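Local coordinates for cryptochrome DASH, chloroplastic/mitochondrial (Arabidopsis thaliana, PDB 2J4D), which repairs cyclobutane pyrimidine dimers in single-stranded DNA, using a flavin and a folate light antenna, and may also act as a photoreceptor, at residues T82-F87 with G412-E417; F344-P349 with L407-G412; V397-V402 with R446-P451. All blocks are in the same frame, centred on the assembly; numbering follows the deposited sequence.

Interaction 1 of 3, residues T82-F87 with G412-E417; sequences THFFNF and GAEWFE. With MHF (5,10-methenyl-6,7,8-trihydrofolic acid), chain D.
The folate antenna site of this cryptochrome lies where the N-terminal alpha/beta part meets the helical FAD-binding part, and here the loop T82-F87 of the former folds round E414 of helix 409-419, with E417 one turn on turned to the folate. E414 carries the contact. Its CG stands anti to the carbonyl carbon and the chain runs extended, so the carboxylate enters the loop end-on. E414 OE2 receives F84 N at 2.5 Å. E414 OE1 receives F85 N at 2.7 Å, and both oxygens use syn lone pairs, so that two successive amides grip the two oxygens. From above the carboxylate plane T82 OG1 adds a third bond, 2.7 Å to E414 OE1, while T82 OG1 itself accepts from F87 N and so closes the loop. F87 then lays its ring edge, through CD2, against the backbone of E414 and W415. The indole of W415 turns its own edge toward the F87 face, a T-shaped pair with planes at 84°. E417 OE1 accepts from MHF N8 at 3.1 Å and also takes a water that H83 N binds, and K89 forms a salt bridge with E417 OE2. MHF C14 lies over one face of the H83 ring, toward its rim, and C9 comes close to H83 CG. An alanine in place of E414 would remove all three bonds and would probably loosen the loop that presents H83 to the folate. With three donors round it, the buried E414 carboxylate is likely to stay ionised, its charge spread over backbone amides and a hydroxyl.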
loop_
_atom_site.group_PDB
_atom_site.type_symbol
_atom_site.label_atom_id
_atom_site.label_comp_id
_atom_site.label_asym_id
_atom_site.label_seq_id
_atom_site.Cartn_x
_atom_site.Cartn_y
_atom_site.Cartn_z
ATOM N N THR A 82 8.785 -11.860 9.676
ATOM C CA THR A 82 9.350 -11.654 8.349
ATOM C C THR A 82 10.267 -12.814 7.976
ATOM O O THR A 82 10.810 -13.505 8.837
ATOM C CB THR A 82 10.085 -10.300 8.241
ATOM O OG1 THR A 82 11.122 -10.221 9.224
ATOM C CG2 THR A 82 9.094 -9.155 8.452
ATOM N N HIS A 83 10.419 -13.014 6.674
ATOM C CA HIS A 83 11.167 -14.124 6.095
ATOM C C HIS A 83 12.605 -14.400 6.512
ATOM O O HIS A 83 12.915 -15.485 7.024
ATOM C CB HIS A 83 11.088 -14.010 4.567
ATOM C CG HIS A 83 11.570 -15.225 3.837
ATOM N ND1 HIS A 83 12.905 -15.471 3.597
ATOM C CD2 HIS A 83 10.891 -16.255 3.277
ATOM C CE1 HIS A 83 13.027 -16.599 2.918
ATOM N NE2 HIS A 83 11.820 -17.095 2.710
ATOM N N PHE A 84 13.484 -13.438 6.286
ATOM C CA PHE A 84 14.889 -13.621 6.611
ATOM C C PHE A 84 15.327 -13.224 8.013
ATOM O O PHE A 84 16.116 -13.933 8.620
ATOM C CB PHE A 84 15.761 -12.875 5.589
ATOM C CG PHE A 84 15.693 -13.450 4.198
ATOM C CD1 PHE A 84 16.274 -14.683 3.911
ATOM C CD2 PHE A 84 15.029 -12.771 3.181
ATOM C CE1 PHE A 84 16.193 -15.233 2.631
ATOM C CE2 PHE A 84 14.940 -13.313 1.891
ATOM C CZ PHE A 84 15.524 -14.547 1.616
ATOM N N PHE A 85 14.807 -12.113 8.532
ATOM C CA PHE A 85 15.228 -11.615 9.837
ATOM C C PHE A 85 14.214 -11.694 10.962
ATOM O O PHE A 85 14.446 -11.195 12.061
ATOM C CB PHE A 85 15.725 -10.182 9.663
ATOM C CG PHE A 85 16.845 -10.072 8.680
ATOM C CD1 PHE A 85 18.124 -10.505 9.018
ATOM C CD2 PHE A 85 16.603 -9.654 7.377
ATOM C CE1 PHE A 85 19.148 -10.535 8.071
ATOM C CE2 PHE A 85 17.617 -9.680 6.418
ATOM C CZ PHE A 85 18.893 -10.124 6.766
ATOM N N ASN A 86 13.090 -12.331 10.670
ATOM C CA ASN A 86 12.015 -12.533 11.621
ATOM C C ASN A 86 11.530 -11.376 12.491
ATOM O O ASN A 86 11.404 -11.521 13.713
ATOM C CB ASN A 86 12.346 -13.739 12.504
ATOM C CG ASN A 86 12.634 -14.979 11.689
ATOM O OD1 ASN A 86 13.787 -15.275 11.372
ATOM N ND2 ASN A 86 11.579 -15.700 11.319
ATOM N N PHE A 87 11.256 -10.229 11.869
ATOM C CA PHE A 87 10.692 -9.097 12.601
ATOM C C PHE A 87 9.197 -9.415 12.532
ATOM O O PHE A 87 8.814 -10.373 11.868
ATOM C CB PHE A 87 10.958 -7.771 11.874
ATOM C CG PHE A 87 12.404 -7.525 11.552
ATOM C CD1 PHE A 87 13.410 -7.949 12.418
ATOM C CD2 PHE A 87 12.759 -6.821 10.405
ATOM C CE1 PHE A 87 14.752 -7.672 12.146
ATOM C CE2 PHE A 87 14.090 -6.536 10.123
ATOM C CZ PHE A 87 15.091 -6.961 10.996
ATOM N N GLY A 412 16.828 -3.841 5.882
ATOM C CA GLY A 412 16.074 -2.605 5.780
ATOM C C GLY A 412 14.708 -2.841 5.143
ATOM O O GLY A 412 13.701 -2.267 5.571
ATOM N N ALA A 413 14.665 -3.698 4.129
ATOM C CA ALA A 413 13.408 -3.999 3.448
ATOM C C ALA A 413 12.405 -4.693 4.371
ATOM O O ALA A 413 11.203 -4.392 4.321
ATOM C CB ALA A 413 13.668 -4.861 2.199
ATOM N N GLU A 414 12.885 -5.607 5.216
ATOM C CA GLU A 414 11.997 -6.315 6.135
ATOM C C GLU A 414 11.503 -5.413 7.253
ATOM O O GLU A 414 10.381 -5.588 7.754
ATOM C CB GLU A 414 12.675 -7.575 6.709
ATOM C CG GLU A 414 12.678 -8.742 5.705
ATOM C CD GLU A 414 13.082 -10.087 6.295
ATOM O OE1 GLU A 414 13.197 -10.215 7.530
ATOM O OE2 GLU A 414 13.266 -11.032 5.499
ATOM N N TRP A 415 12.327 -4.445 7.652
ATOM C CA TRP A 415 11.906 -3.518 8.696
ATOM C C TRP A 415 10.813 -2.613 8.127
ATOM O O TRP A 415 9.855 -2.270 8.822
ATOM C CB TRP A 415 13.079 -2.674 9.207
ATOM C CG TRP A 415 12.652 -1.776 10.345
ATOM C CD1 TRP A 415 12.695 -0.411 10.373
ATOM C CD2 TRP A 415 12.073 -2.186 11.592
ATOM N NE1 TRP A 415 12.175 0.056 11.563
ATOM C CE2 TRP A 415 11.786 -1.012 12.328
ATOM C CE3 TRP A 415 11.765 -3.430 12.158
ATOM C CZ2 TRP A 415 11.207 -1.044 13.603
ATOM C CZ3 TRP A 415 11.186 -3.463 13.428
ATOM C CH2 TRP A 415 10.916 -2.275 14.135
ATOM N N PHE A 416 10.951 -2.232 6.856
ATOM C CA PHE A 416 9.932 -1.410 6.207
ATOM C C PHE A 416 8.668 -2.284 6.114
ATOM O O PHE A 416 7.549 -1.812 6.322
ATOM C CB PHE A 416 10.388 -0.987 4.804
ATOM C CG PHE A 416 11.072 0.359 4.749
ATOM C CD1 PHE A 416 11.905 0.790 5.782
ATOM C CD2 PHE A 416 10.923 1.176 3.625
ATOM C CE1 PHE A 416 12.581 2.014 5.697
ATOM C CE2 PHE A 416 11.591 2.399 3.526
ATOM C CZ PHE A 416 12.426 2.820 4.568
ATOM N N GLU A 417 8.856 -3.571 5.838
ATOM C CA GLU A 417 7.718 -4.484 5.743
ATOM C C GLU A 417 6.954 -4.536 7.071
ATOM O O GLU A 417 5.721 -4.584 7.101
ATOM C CB GLU A 417 8.174 -5.892 5.348
ATOM C CG GLU A 417 7.026 -6.920 5.430
ATOM C CD GLU A 417 7.321 -8.233 4.727
ATOM O OE1 GLU A 417 8.480 -8.458 4.304
ATOM O OE2 GLU A 417 6.380 -9.045 4.602
HETATM N N1 MHF D . 5.540 -10.160 1.360
HETATM C C2 MHF D . 4.468 -10.518 0.574
HETATM N NA2 MHF D . 3.317 -9.791 0.653
HETATM N N3 MHF D . 4.533 -11.567 -0.263
HETATM C C4 MHF D . 5.659 -12.337 -0.351
HETATM O O4 MHF D . 5.697 -13.306 -1.120
HETATM C C4A MHF D . 6.785 -12.010 0.461
HETATM N N5 MHF D . 7.988 -12.762 0.484
HETATM C C6 MHF D . 9.001 -12.609 1.584
HETATM C C7 MHF D . 9.188 -11.089 1.798
HETATM N N8 MHF D . 7.823 -10.550 2.106
HETATM C C8A MHF D . 6.714 -10.893 1.318
HETATM C C9 MHF D . 10.266 -13.385 1.121
HETATM N N10 MHF D . 9.915 -13.779 -0.265
HETATM C C11 MHF D . 8.452 -13.909 -0.300
HETATM C C12 MHF D . 11.861 -17.310 -1.759
HETATM C C13 MHF D . 12.605 -16.238 -1.178
HETATM C C14 MHF D . 11.957 -15.111 -0.674
HETATM C C15 MHF D . 10.542 -15.004 -0.724
HETATM C C16 MHF D . 9.784 -16.103 -1.294
HETATM C C17 MHF D . 10.440 -17.242 -1.801
HETATM C C MHF D . 12.597 -18.468 -2.333
HETATM O O MHF D . 13.822 -18.472 -2.295
HETATM N N MHF D . 11.941 -19.500 -2.910
HETATM C CA MHF D . 12.694 -20.611 -3.492
HETATM C CB MHF D . 11.871 -21.898 -3.451
HETATM C CG MHF D . 11.473 -22.332 -2.064
HETATM C CD MHF D . 12.671 -22.546 -1.166
HETATM O OE1 MHF D . 13.414 -23.524 -1.397
HETATM O OE2 MHF D . 12.880 -21.727 -0.243
HETATM C CT MHF D . 13.063 -20.293 -4.944
HETATM O O1 MHF D . 12.479 -19.346 -5.513
HETATM O O2 MHF D . 13.929 -20.995 -5.507
HETATM O O HOH W 1 9.183 -11.090 5.195
#

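Interaction 2 of 3, residues F344-P349 with L407-G412; sequences FHLGGP and LDWRMG. With MHF (5,10-methenyl-6,7,8-trihydrofolic acid), chain D.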
loop_
_atom_site.group_PDB
_atom_site.type_symbol
_atom_site.label_atom_id
_atom_site.label_comp_id
_atom_site.label_asym_id
_atom_site.label_seq_id
_atom_site.Cartn_x
_atom_site.Cartn_y
_atom_site.Cartn_z
ATOM N N PHE A 344 13.415 -10.863 -3.901
ATOM C CA PHE A 344 13.727 -10.963 -2.481
ATOM C C PHE A 344 15.129 -11.469 -2.160
ATOM O O PHE A 344 15.534 -11.483 -0.997
ATOM C CB PHE A 344 12.707 -11.880 -1.814
ATOM C CG PHE A 344 11.278 -11.562 -2.177
ATOM C CD1 PHE A 344 10.691 -10.375 -1.754
ATOM C CD2 PHE A 344 10.515 -12.464 -2.922
ATOM C CE1 PHE A 344 9.351 -10.083 -2.061
ATOM C CE2 PHE A 344 9.174 -12.190 -3.239
ATOM C CZ PHE A 344 8.587 -11.000 -2.808
ATOM N N HIS A 345 15.862 -11.885 -3.184
ATOM C CA HIS A 345 17.204 -12.429 -3.000
ATOM C C HIS A 345 18.264 -11.351 -2.846
ATOM O O HIS A 345 18.159 -10.277 -3.443
ATOM C CB HIS A 345 17.534 -13.353 -4.172
ATOM C CG HIS A 345 16.651 -14.562 -4.239
ATOM N ND1 HIS A 345 16.376 -15.224 -5.414
ATOM C CD2 HIS A 345 15.977 -15.225 -3.269
ATOM C CE1 HIS A 345 15.568 -16.240 -5.168
ATOM N NE2 HIS A 345 15.311 -16.264 -3.874
ATOM N N LEU A 346 19.291 -11.648 -2.050
ATOM C CA LEU A 346 20.367 -10.694 -1.787
ATOM C C LEU A 346 20.945 -10.077 -3.055
ATOM O O LEU A 346 21.176 -8.871 -3.110
ATOM C CB LEU A 346 21.484 -11.374 -0.981
ATOM C CG LEU A 346 22.682 -10.503 -0.581
ATOM C CD1 LEU A 346 22.206 -9.324 0.260
ATOM C CD2 LEU A 346 23.692 -11.347 0.201
ATOM N N GLY A 347 21.172 -10.903 -4.074
ATOM C CA GLY A 347 21.723 -10.405 -5.323
ATOM C C GLY A 347 20.704 -9.692 -6.191
ATOM O O GLY A 347 21.059 -9.094 -7.212
ATOM N N GLY A 348 19.437 -9.768 -5.788
ATOM C CA GLY A 348 18.361 -9.117 -6.519
ATOM C C GLY A 348 18.157 -9.611 -7.938
ATOM O O GLY A 348 18.762 -10.597 -8.347
ATOM N N PRO A 349 17.289 -8.947 -8.715
ATOM C CA PRO A 349 17.023 -9.338 -10.101
ATOM C C PRO A 349 18.309 -9.343 -10.927
ATOM O O PRO A 349 18.464 -10.141 -11.848
ATOM C CB PRO A 349 16.033 -8.276 -10.572
ATOM C CG PRO A 349 15.268 -7.958 -9.313
ATOM C CD PRO A 349 16.373 -7.873 -8.285
ATOM N N LEU A 407 25.104 -2.605 5.243
ATOM C CA LEU A 407 24.256 -3.725 5.656
ATOM C C LEU A 407 23.469 -4.420 4.553
ATOM O O LEU A 407 23.148 -3.827 3.525
ATOM C CB LEU A 407 23.271 -3.270 6.737
ATOM C CG LEU A 407 23.878 -2.812 8.066
ATOM C CD1 LEU A 407 22.782 -2.300 8.985
ATOM C CD2 LEU A 407 24.622 -3.971 8.711
ATOM N N ASP A 408 23.174 -5.693 4.798
ATOM C CA ASP A 408 22.375 -6.539 3.910
ATOM C C ASP A 408 21.090 -5.725 3.717
ATOM O O ASP A 408 20.373 -5.477 4.688
ATOM C CB ASP A 408 22.071 -7.855 4.647
ATOM C CG ASP A 408 21.266 -8.834 3.821
ATOM O OD1 ASP A 408 20.278 -8.419 3.176
ATOM O OD2 ASP A 408 21.616 -10.036 3.835
ATOM N N TRP A 409 20.802 -5.315 2.484
ATOM C CA TRP A 409 19.626 -4.483 2.215
ATOM C C TRP A 409 18.281 -5.059 2.654
ATOM O O TRP A 409 17.343 -4.315 2.951
ATOM C CB TRP A 409 19.556 -4.105 0.725
ATOM C CG TRP A 409 19.254 -5.241 -0.233
ATOM C CD1 TRP A 409 20.159 -6.029 -0.892
ATOM C CD2 TRP A 409 17.956 -5.693 -0.649
ATOM N NE1 TRP A 409 19.503 -6.939 -1.695
ATOM C CE2 TRP A 409 18.153 -6.756 -1.561
ATOM C CE3 TRP A 409 16.646 -5.301 -0.337
ATOM C CZ2 TRP A 409 17.084 -7.434 -2.168
ATOM C CZ3 TRP A 409 15.580 -5.978 -0.941
ATOM C CH2 TRP A 409 15.810 -7.032 -1.847
ATOM N N ARG A 410 18.182 -6.380 2.709
ATOM C CA ARG A 410 16.926 -7.003 3.101
ATOM C C ARG A 410 16.591 -6.731 4.569
ATOM O O ARG A 410 15.443 -6.854 4.982
ATOM C CB ARG A 410 16.991 -8.504 2.793
ATOM C CG ARG A 410 17.233 -8.760 1.296
ATOM C CD ARG A 410 17.617 -10.187 1.011
ATOM N NE ARG A 410 18.822 -10.564 1.735
ATOM C CZ ARG A 410 19.194 -11.821 1.950
ATOM N NH1 ARG A 410 18.453 -12.822 1.494
ATOM N NH2 ARG A 410 20.296 -12.076 2.635
ATOM N N MET A 411 17.587 -6.350 5.363
ATOM C CA MET A 411 17.308 -6.044 6.754
ATOM C C MET A 411 16.460 -4.782 6.745
ATOM O O MET A 411 15.491 -4.664 7.497
ATOM C CB MET A 411 18.600 -5.805 7.538
ATOM C CG MET A 411 19.416 -7.054 7.741
ATOM S SD MET A 411 20.864 -6.734 8.751
ATOM C CE MET A 411 20.233 -7.169 10.362
ATOM N N GLY A 412 16.828 -3.841 5.882
ATOM C CA GLY A 412 16.074 -2.605 5.780
ATOM C C GLY A 412 14.708 -2.841 5.143
ATOM O O GLY A 412 13.701 -2.267 5.571
HETATM N N1 MHF D . 5.540 -10.160 1.360
HETATM C C2 MHF D . 4.468 -10.518 0.574
HETATM N NA2 MHF D . 3.317 -9.791 0.653
HETATM N N3 MHF D . 4.533 -11.567 -0.263
HETATM C C4 MHF D . 5.659 -12.337 -0.351
HETATM O O4 MHF D . 5.697 -13.306 -1.120
HETATM C C4A MHF D . 6.785 -12.010 0.461
HETATM N N5 MHF D . 7.988 -12.762 0.484
HETATM C C6 MHF D . 9.001 -12.609 1.584
HETATM C C7 MHF D . 9.188 -11.089 1.798
HETATM N N8 MHF D . 7.823 -10.550 2.106
HETATM C C8A MHF D . 6.714 -10.893 1.318
HETATM C C9 MHF D . 10.266 -13.385 1.121
HETATM N N10 MHF D . 9.915 -13.779 -0.265
HETATM C C11 MHF D . 8.452 -13.909 -0.300
HETATM C C12 MHF D . 11.861 -17.310 -1.759
HETATM C C13 MHF D . 12.605 -16.238 -1.178
HETATM C C14 MHF D . 11.957 -15.111 -0.674
HETATM C C15 MHF D . 10.542 -15.004 -0.724
HETATM C C16 MHF D . 9.784 -16.103 -1.294
HETATM C C17 MHF D . 10.440 -17.242 -1.801
HETATM C C MHF D . 12.597 -18.468 -2.333
HETATM O O MHF D . 13.822 -18.472 -2.295
HETATM N N MHF D . 11.941 -19.500 -2.910
HETATM C CA MHF D . 12.694 -20.611 -3.492
HETATM C CB MHF D . 11.871 -21.898 -3.451
HETATM C CG MHF D . 11.473 -22.332 -2.064
HETATM C CD MHF D . 12.671 -22.546 -1.166
HETATM O OE1 MHF D . 13.414 -23.524 -1.397
HETATM O OE2 MHF D . 12.880 -21.727 -0.243
HETATM C CT MHF D . 13.063 -20.293 -4.944
HETATM O O1 MHF D . 12.479 -19.346 -5.513
HETATM O O2 MHF D . 13.929 -20.995 -5.507
#
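D408 stands at the N-cap of helix 409-419, its CG anti to the backbone N (chi1 -179°), which turns the carboxylate back over the first turn. OD1 accepts from R410 N on its anti lone pair, the capping bond, and from R410 NE on its syn lone pair. D408 OD2 takes R410 NH2 at 2.7 Å, nearly straight, so the guanidinium holds the carboxylate side-on with two nitrogens, and Q358 is a further partner of OD2. Against this ion pair lies L346, whose CD1 comes to 3.6 Å from D408 OD1. W409 follows, its CG in the crowded position between backbone N and carbonyl carbon, and its indole reaches the turn of the other segment. There W409 NE1 donates to L346 O at 2.9 Å, in the ring plane but above the carbonyl plane, while W409 CZ2 passes H345 O at 3.3 Å. That carbonyl also accepts from G348 N, closing the type I turn from H345 to G348, so the indole edge spans two carbonyls of one turn. R410 comes next: its CG sits over the centre of the W409 ring, its CD touches F344 O, and the chain bends at chi3 (-59°). The bend lays one guanidinium face against L346, with L346 CB 3.7 Å from R410 CZ. At the start of the turn H345, and F344 just before it, meet the antenna: the F344 ring has MHF N10 over one face, near CD2, and H345 NE2 donates to MHF O, a carbonyl oxygen, at 3.1 Å. The capped helix start thus holds, through an indole N-H, the turn whose leading residues F344 and H345 line the antenna-folate pocket of this class-1 photolyase family member.

Interaction 3 of 3, residues V397-V402 with R446-P451; sequences VCSFLV and RYFSIP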
loop_
_atom_site.group_PDB
_atom_site.type_symbol
_atom_site.label_atom_id
_atom_site.label_comp_id
_atom_site.label_asym_id
_atom_site.label_seq_id
_atom_site.Cartn_x
_atom_site.Cartn_y
_atom_site.Cartn_z
ATOM N N VAL A 397 17.255 6.946 3.624
ATOM C CA VAL A 397 17.578 5.939 4.634
ATOM C C VAL A 397 18.005 4.620 4.004
ATOM O O VAL A 397 18.782 3.867 4.595
ATOM C CB VAL A 397 16.410 5.692 5.638
ATOM C CG1 VAL A 397 16.083 6.983 6.354
ATOM C CG2 VAL A 397 15.168 5.137 4.926
ATOM N N CYS A 398 17.502 4.344 2.803
ATOM C CA CYS A 398 17.874 3.119 2.095
ATOM C C CYS A 398 19.349 3.202 1.690
ATOM O O CYS A 398 20.133 2.266 1.903
ATOM C CB CYS A 398 17.006 2.944 0.841
ATOM S SG CYS A 398 17.668 1.738 -0.343
ATOM N N SER A 399 19.726 4.326 1.097
ATOM C CA SER A 399 21.113 4.521 0.681
ATOM C C SER A 399 22.038 4.454 1.898
ATOM O O SER A 399 23.094 3.830 1.856
ATOM C CB SER A 399 21.270 5.882 -0.010
ATOM O OG SER A 399 22.609 6.082 -0.438
ATOM N N PHE A 400 21.631 5.094 2.990
ATOM C CA PHE A 400 22.445 5.092 4.200
ATOM C C PHE A 400 22.703 3.680 4.732
ATOM O O PHE A 400 23.845 3.312 5.052
ATOM C CB PHE A 400 21.772 5.919 5.296
ATOM C CG PHE A 400 22.614 6.072 6.533
ATOM C CD1 PHE A 400 23.638 7.016 6.578
ATOM C CD2 PHE A 400 22.398 5.262 7.644
ATOM C CE1 PHE A 400 24.434 7.152 7.716
ATOM C CE2 PHE A 400 23.188 5.388 8.789
ATOM C CZ PHE A 400 24.210 6.337 8.823
ATOM N N LEU A 401 21.642 2.888 4.835
ATOM C CA LEU A 401 21.776 1.529 5.340
ATOM C C LEU A 401 22.672 0.673 4.475
ATOM O O LEU A 401 23.526 -0.066 4.978
ATOM C CB LEU A 401 20.405 0.861 5.453
ATOM C CG LEU A 401 20.479 -0.572 5.992
ATOM C CD1 LEU A 401 19.298 -0.825 6.911
ATOM C CD2 LEU A 401 20.516 -1.575 4.841
ATOM N N VAL A 402 22.476 0.770 3.168
ATOM C CA VAL A 402 23.245 -0.018 2.223
ATOM C C VAL A 402 24.671 0.465 1.977
ATOM O O VAL A 402 25.615 -0.320 2.029
ATOM C CB VAL A 402 22.531 -0.081 0.847
ATOM C CG1 VAL A 402 23.438 -0.742 -0.189
ATOM C CG2 VAL A 402 21.221 -0.848 0.974
ATOM N N ARG A 446 22.514 4.883 -7.247
ATOM C CA ARG A 446 23.097 6.109 -6.735
ATOM C C ARG A 446 23.314 6.207 -5.241
ATOM O O ARG A 446 22.686 5.505 -4.449
ATOM C CB ARG A 446 22.273 7.308 -7.201
ATOM C CG ARG A 446 20.812 7.216 -6.875
ATOM C CD ARG A 446 20.121 8.521 -7.217
ATOM N NE ARG A 446 20.865 9.650 -6.666
ATOM C CZ ARG A 446 20.411 10.897 -6.605
ATOM N NH1 ARG A 446 19.200 11.190 -7.060
ATOM N NH2 ARG A 446 21.171 11.853 -6.083
ATOM N N TYR A 447 24.243 7.079 -4.873
ATOM C CA TYR A 447 24.570 7.316 -3.481
ATOM C C TYR A 447 23.960 8.658 -3.086
ATOM O O TYR A 447 24.154 9.660 -3.779
ATOM C CB TYR A 447 26.085 7.380 -3.293
ATOM C CG TYR A 447 26.487 7.764 -1.889
ATOM C CD1 TYR A 447 26.673 6.794 -0.906
ATOM C CD2 TYR A 447 26.624 9.105 -1.525
ATOM C CE1 TYR A 447 26.985 7.147 0.403
ATOM C CE2 TYR A 447 26.933 9.470 -0.220
ATOM C CZ TYR A 447 27.112 8.488 0.739
ATOM O OH TYR A 447 27.429 8.845 2.032
ATOM N N PHE A 448 23.217 8.679 -1.988
ATOM C CA PHE A 448 22.624 9.924 -1.522
ATOM C C PHE A 448 23.517 10.549 -0.451
ATOM O O PHE A 448 23.767 9.951 0.597
ATOM C CB PHE A 448 21.225 9.684 -0.954
ATOM C CG PHE A 448 20.196 9.352 -1.998
ATOM C CD1 PHE A 448 20.260 8.154 -2.705
ATOM C CD2 PHE A 448 19.165 10.239 -2.281
ATOM C CE1 PHE A 448 19.307 7.848 -3.678
ATOM C CE2 PHE A 448 18.210 9.940 -3.253
ATOM C CZ PHE A 448 18.283 8.743 -3.951
ATOM N N SER A 449 24.010 11.748 -0.733
ATOM C CA SER A 449 24.859 12.468 0.205
ATOM C C SER A 449 23.970 13.062 1.286
ATOM O O SER A 449 23.133 13.912 1.002
ATOM C CB SER A 449 25.603 13.593 -0.520
ATOM O OG SER A 449 26.236 14.457 0.409
ATOM N N ILE A 450 24.145 12.614 2.522
ATOM C CA ILE A 450 23.330 13.120 3.620
ATOM C C ILE A 450 23.396 14.637 3.757
ATOM O O ILE A 450 22.366 15.292 3.921
ATOM C CB ILE A 450 23.716 12.443 4.963
ATOM C CG1 ILE A 450 22.955 11.123 5.114
ATOM C CG2 ILE A 450 23.377 13.352 6.139
ATOM C CD1 ILE A 450 23.112 10.166 3.951
ATOM N N PRO A 451 24.601 15.224 3.687
ATOM C CA PRO A 451 24.690 16.681 3.814
ATOM C C PRO A 451 23.939 17.417 2.711
ATOM O O PRO A 451 23.213 18.369 2.981
ATOM C CB PRO A 451 26.196 16.942 3.764
ATOM C CG PRO A 451 26.696 15.839 2.896
ATOM C CD PRO A 451 25.929 14.643 3.427
HETATM O O HOH W 2 23.702 7.391 1.745
#
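S399, on helix 391-404, points its side chain at the extended residues that lead into helix 450-457. S399 CB lies against F448, meeting F448 CD1 at 3.7 Å and F448 CB slightly farther off. From there OG swings anti to the backbone N (chi1 -179°) and comes to rest beside the backbone of Y447 and F448. At this tip F448 N donates to S399 OG over 3.1 Å, with an N-H...O angle of 176°, so the bond is almost straight. The same hydroxyl donates to a water 2.8 Å from S399 OG, and that water in turn donates to F448 O, also at 2.8 Å. Hydroxyl and water together therefore satisfy both the N-H and the C=O of F448. The water sits over one face of the Y447 ring, offset toward the rim; Y447 OH is hydrogen-bonded to D404 of helix 391-404. F448 is placed by its CG, anti to the carbonyl carbon, so that its ring runs back along the helix to R392 and Q395, while R446 NE lies over one face of the F448 ring, toward its rim. One residue after S399, F400 has its ring in contact with I450, F400 CD1 to I450 CD1 at 4.1 Å, and I376 of helix 374-386 touches both. S449, between F448 and I450, caps helix 450-457, its OG making a weak bond to K452 N. A single serine hydroxyl, accepting from one amide and donating to one water, thus lets a helix side bind a non-helical stretch of backbone without leaving the polar backbone atoms of F448 unpartnered in a buried contact.

Overall arrangement
Interactions 1 and 2 both use helix 409-419, share G412 and touch the folate, with centres about 10 Å apart; M411 packs on F85, and R410 makes a cation-pi contact with F84. Interaction 1 joins the alpha/beta and helical parts through a carboxylate receiving amides, whereas interaction 2, inside the helical part, combines an ion pair with an indole-carbonyl bond. Interaction 3, on the preceding helix 391-404, is buried, whereas interactions 1 and 2 are only partly so. It meets the others through V397 on F416, V402 on W409 and a backbone hydrogen bond between L401 and L407. Carboxylate chemistry thus marks the two contacts beside the folate, hydroxyl, water and apolar packing the third.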